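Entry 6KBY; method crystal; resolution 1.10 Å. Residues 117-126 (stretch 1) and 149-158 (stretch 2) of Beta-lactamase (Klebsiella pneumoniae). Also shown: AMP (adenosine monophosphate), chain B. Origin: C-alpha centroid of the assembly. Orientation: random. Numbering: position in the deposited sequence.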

# COMPACT_ATOMS: atom_id res chain seq x y z
N GLY A 117 0.31 6.41 -12.16
CA GLY A 117 -0.38 6.29 -10.89
C GLY A 117 -1.47 5.24 -10.83
O GLY A 117 -2.02 5.00 -9.74
N THR A 118 -1.79 4.62 -11.96
CA THR A 118 -2.87 3.65 -12.07
C THR A 118 -2.41 2.36 -12.72
O THR A 118 -3.25 1.53 -13.09
CB THR A 118 -4.05 4.24 -12.86
OG1 THR A 118 -3.59 4.64 -14.15
CG2 THR A 118 -4.67 5.44 -12.13
N HIS A 119 -1.10 2.17 -12.90
CA HIS A 119 -0.54 0.97 -13.52
C HIS A 119 -0.98 0.82 -14.97
O HIS A 119 -1.04 -0.30 -15.49
CB HIS A 119 -0.84 -0.31 -12.74
CG HIS A 119 -0.45 -0.24 -11.31
ND1 HIS A 119 0.86 -0.07 -10.90
CD2 HIS A 119 -1.20 -0.34 -10.18
CE1 HIS A 119 0.89 -0.05 -9.57
NE2 HIS A 119 -0.34 -0.22 -9.12
N THR A 120 -1.25 1.92 -15.66
CA THR A 120 -1.67 1.85 -17.06
C THR A 120 -0.64 2.40 -18.03
O THR A 120 -0.96 2.61 -19.21
CB THR A 120 -3.05 2.49 -17.26
OG1 THR A 120 -3.03 3.86 -16.82
CG2 THR A 120 -4.13 1.71 -16.52
N SER A 121 0.61 2.62 -17.60
CA SER A 121 1.63 3.03 -18.56
C SER A 121 2.06 1.88 -19.47
O SER A 121 2.43 2.12 -20.62
CB SER A 121 2.86 3.63 -17.88
OG SER A 121 3.65 2.63 -17.23
N GLY A 122 2.04 0.65 -18.97
CA GLY A 122 2.63 -0.47 -19.66
C GLY A 122 4.04 -0.83 -19.24
O GLY A 122 4.59 -1.81 -19.75
N LEU A 123 4.66 -0.04 -18.37
CA LEU A 123 5.93 -0.44 -17.79
C LEU A 123 5.78 -1.78 -17.08
O LEU A 123 4.75 -2.06 -16.47
CB LEU A 123 6.42 0.62 -16.79
CG LEU A 123 7.04 1.87 -17.42
CD1 LEU A 123 7.05 3.00 -16.42
CD2 LEU A 123 8.45 1.57 -17.91
N GLN A 124 6.83 -2.59 -17.16
CA GLN A 124 6.79 -3.93 -16.60
C GLN A 124 6.81 -3.89 -15.07
O GLN A 124 7.03 -2.85 -14.44
CB GLN A 124 7.97 -4.75 -17.12
CG GLN A 124 9.31 -4.28 -16.60
CD GLN A 124 10.45 -4.96 -17.31
OE1 GLN A 124 10.42 -5.15 -18.53
NE2 GLN A 124 11.48 -5.35 -16.56
N LEU A 125 6.64 -5.07 -14.47
CA LEU A 125 6.51 -5.17 -13.03
C LEU A 125 7.79 -4.75 -12.31
O LEU A 125 7.75 -3.93 -11.39
CB LEU A 125 6.13 -6.61 -12.66
CG LEU A 125 6.03 -6.94 -11.17
CD1 LEU A 125 5.10 -5.97 -10.46
CD2 LEU A 125 5.54 -8.36 -11.00
N PHE A 126 8.93 -5.32 -12.70
CA PHE A 126 10.18 -5.16 -11.96
C PHE A 126 11.18 -4.30 -12.71
O PHE A 126 11.39 -4.47 -13.91
CB PHE A 126 10.82 -6.52 -11.69
CG PHE A 126 10.02 -7.40 -10.78
CD1 PHE A 126 9.74 -7.00 -9.48
CD2 PHE A 126 9.54 -8.63 -11.21
CE1 PHE A 126 9.00 -7.81 -8.64
CE2 PHE A 126 8.80 -9.44 -10.37
CZ PHE A 126 8.53 -9.03 -9.08
P AMP B . 4.20 -5.33 -3.76
O1P AMP B . 4.42 -5.80 -2.36
O2P AMP B . 3.05 -5.91 -4.54
O5' AMP B . 5.55 -5.47 -4.59
C5' AMP B . 6.77 -5.00 -4.05
C4' AMP B . 7.69 -6.13 -3.67
O4' AMP B . 8.17 -6.80 -4.87
C3' AMP B . 8.96 -5.72 -2.94
O3' AMP B . 8.76 -5.53 -1.55
C2' AMP B . 9.93 -6.84 -3.28
O2' AMP B . 9.66 -8.00 -2.49
C1' AMP B . 9.53 -7.14 -4.72
N9 AMP B . 10.31 -6.32 -5.68
C8 AMP B . 9.81 -5.33 -6.45
N7 AMP B . 10.78 -4.78 -7.22
C5 AMP B . 11.93 -5.43 -6.94
C6 AMP B . 13.33 -5.36 -7.40
N6 AMP B . 13.71 -4.45 -8.33
N1 AMP B . 14.22 -6.22 -6.85
C2 AMP B . 13.86 -7.12 -5.93
N3 AMP B . 12.60 -7.25 -5.46
C4 AMP B . 11.61 -6.45 -5.93
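Stretch 2, residues 149-158: AAGTHRVYSN

Stretch 2 opens with a type II beta turn from Ala 149 to Thr 152, passes through a short strand at His 153 and Arg 154, and comes to Ser 157, the N-cap, with the helix beginning at Asn 158. It pairs with the irregular stretch 1 so that Ser 121 lies nearest Ala 150, Thr 120 nearest Arg 154 and His 119 nearest Tyr 156 (CA to CA, 4.7, 4.6 and 5.0 Å), an antiparallel order. Stretch 1 then turns back through Gly 122 and Leu 123, which brings Leu 125 nearest Ser 157 (CA to CA, 4.0 Å).

All five direct hydrogen bonds between the stretches end on backbone carbonyl oxygens of stretch 1. Thr 120 O receives Gly 151 N at 2.9 Å and lies 3.0 Å from the oxygen of water 1, which can donate to it, while His 153 N donates to the same water at 2.8 Å. His 119 O takes Val 155 N at 2.8 Å. Water 2 donates to both Leu 123 O (2.8 Å) and Val 155 O (2.7 Å), bridging two acceptors that could not bond directly. Further along, Ser 157 OG donates to Gln 124 O at 2.7 Å, and Leu 125 O is doubly satisfied, by Asn 158 N at 2.8 Å and Asn 158 ND2 at 2.9 Å.

The CA-to-CB bond of His 119 points toward stretch 2, and its ring has Tyr 156 CD1 over one face, 3.4 Å from NE2 of His 119. Leu 125 CD1 meets the Tyr 156 ring edge, 3.6 Å from Tyr 156 CD2.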

# COMPACT_ATOMS: atom_id res chain seq x y z
N ALA A 149 -0.63 0.94 -26.40
CA ALA A 149 -0.70 2.36 -26.09
C ALA A 149 -0.98 2.56 -24.61
O ALA A 149 -1.82 1.87 -24.02
CB ALA A 149 -1.81 3.03 -26.90
N ALA A 150 -0.28 3.51 -24.00
CA ALA A 150 -0.54 3.84 -22.61
C ALA A 150 -2.01 4.18 -22.43
O ALA A 150 -2.59 4.91 -23.23
CB ALA A 150 0.32 5.02 -22.18
N GLY A 151 -2.61 3.63 -21.37
CA GLY A 151 -4.01 3.84 -21.09
C GLY A 151 -4.94 2.75 -21.55
O GLY A 151 -6.15 2.86 -21.32
N THR A 152 -4.43 1.69 -22.20
CA THR A 152 -5.29 0.62 -22.71
C THR A 152 -5.27 -0.62 -21.83
O THR A 152 -6.24 -1.39 -21.84
CB THR A 152 -4.86 0.21 -24.12
OG1 THR A 152 -3.50 -0.25 -24.11
CG2 THR A 152 -4.99 1.37 -25.10
N HIS A 153 -4.18 -0.84 -21.10
CA HIS A 153 -4.01 -2.05 -20.31
C HIS A 153 -3.46 -1.70 -18.94
O HIS A 153 -2.80 -0.67 -18.75
CB HIS A 153 -3.07 -3.04 -21.01
CG HIS A 153 -3.65 -3.62 -22.26
ND1 HIS A 153 -3.69 -2.93 -23.45
CD2 HIS A 153 -4.26 -4.81 -22.48
CE1 HIS A 153 -4.29 -3.68 -24.37
NE2 HIS A 153 -4.63 -4.83 -23.81
N ARG A 154 -3.71 -2.59 -17.98
CA ARG A 154 -3.17 -2.48 -16.64
C ARG A 154 -2.08 -3.52 -16.47
O ARG A 154 -2.32 -4.72 -16.65
CB ARG A 154 -4.26 -2.69 -15.60
CG ARG A 154 -3.78 -2.51 -14.17
CD ARG A 154 -4.88 -2.86 -13.17
NE ARG A 154 -4.51 -2.62 -11.77
CZ ARG A 154 -3.89 -3.50 -10.98
NH1 ARG A 154 -3.54 -4.69 -11.45
NH2 ARG A 154 -3.62 -3.18 -9.72
N VAL A 155 -0.88 -3.06 -16.13
CA VAL A 155 0.25 -3.90 -15.78
C VAL A 155 0.78 -3.34 -14.46
O VAL A 155 1.37 -2.26 -14.44
CB VAL A 155 1.35 -3.90 -16.85
CG1 VAL A 155 2.54 -4.71 -16.39
CG2 VAL A 155 0.80 -4.43 -18.18
N TYR A 156 0.51 -4.03 -13.37
CA TYR A 156 1.01 -3.59 -12.07
C TYR A 156 2.52 -3.41 -12.15
O TYR A 156 3.23 -4.28 -12.67
CB TYR A 156 0.63 -4.67 -11.06
CG TYR A 156 0.93 -4.35 -9.62
CD1 TYR A 156 0.09 -3.54 -8.88
CD2 TYR A 156 2.03 -4.92 -8.99
CE1 TYR A 156 0.36 -3.27 -7.55
CE2 TYR A 156 2.30 -4.65 -7.66
CZ TYR A 156 1.46 -3.81 -6.95
OH TYR A 156 1.71 -3.54 -5.62
N SER A 157 3.02 -2.26 -11.68
CA SER A 157 4.40 -1.90 -11.98
C SER A 157 5.09 -1.19 -10.83
O SER A 157 4.66 -0.11 -10.41
CB SER A 157 4.47 -1.02 -13.23
OG SER A 157 5.82 -0.63 -13.50
N ASN A 158 6.22 -1.76 -10.38
CA ASN A 158 7.08 -1.04 -9.46
C ASN A 158 7.73 0.16 -10.13
O ASN A 158 7.96 1.19 -9.48
CB ASN A 158 8.14 -1.97 -8.89
CG ASN A 158 7.53 -3.05 -8.04
OD1 ASN A 158 6.97 -2.76 -6.99
ND2 ASN A 158 7.54 -4.29 -8.52
O HOH W 1 -1.75 0.50 -21.22
O HOH W 2 2.40 -0.53 -16.25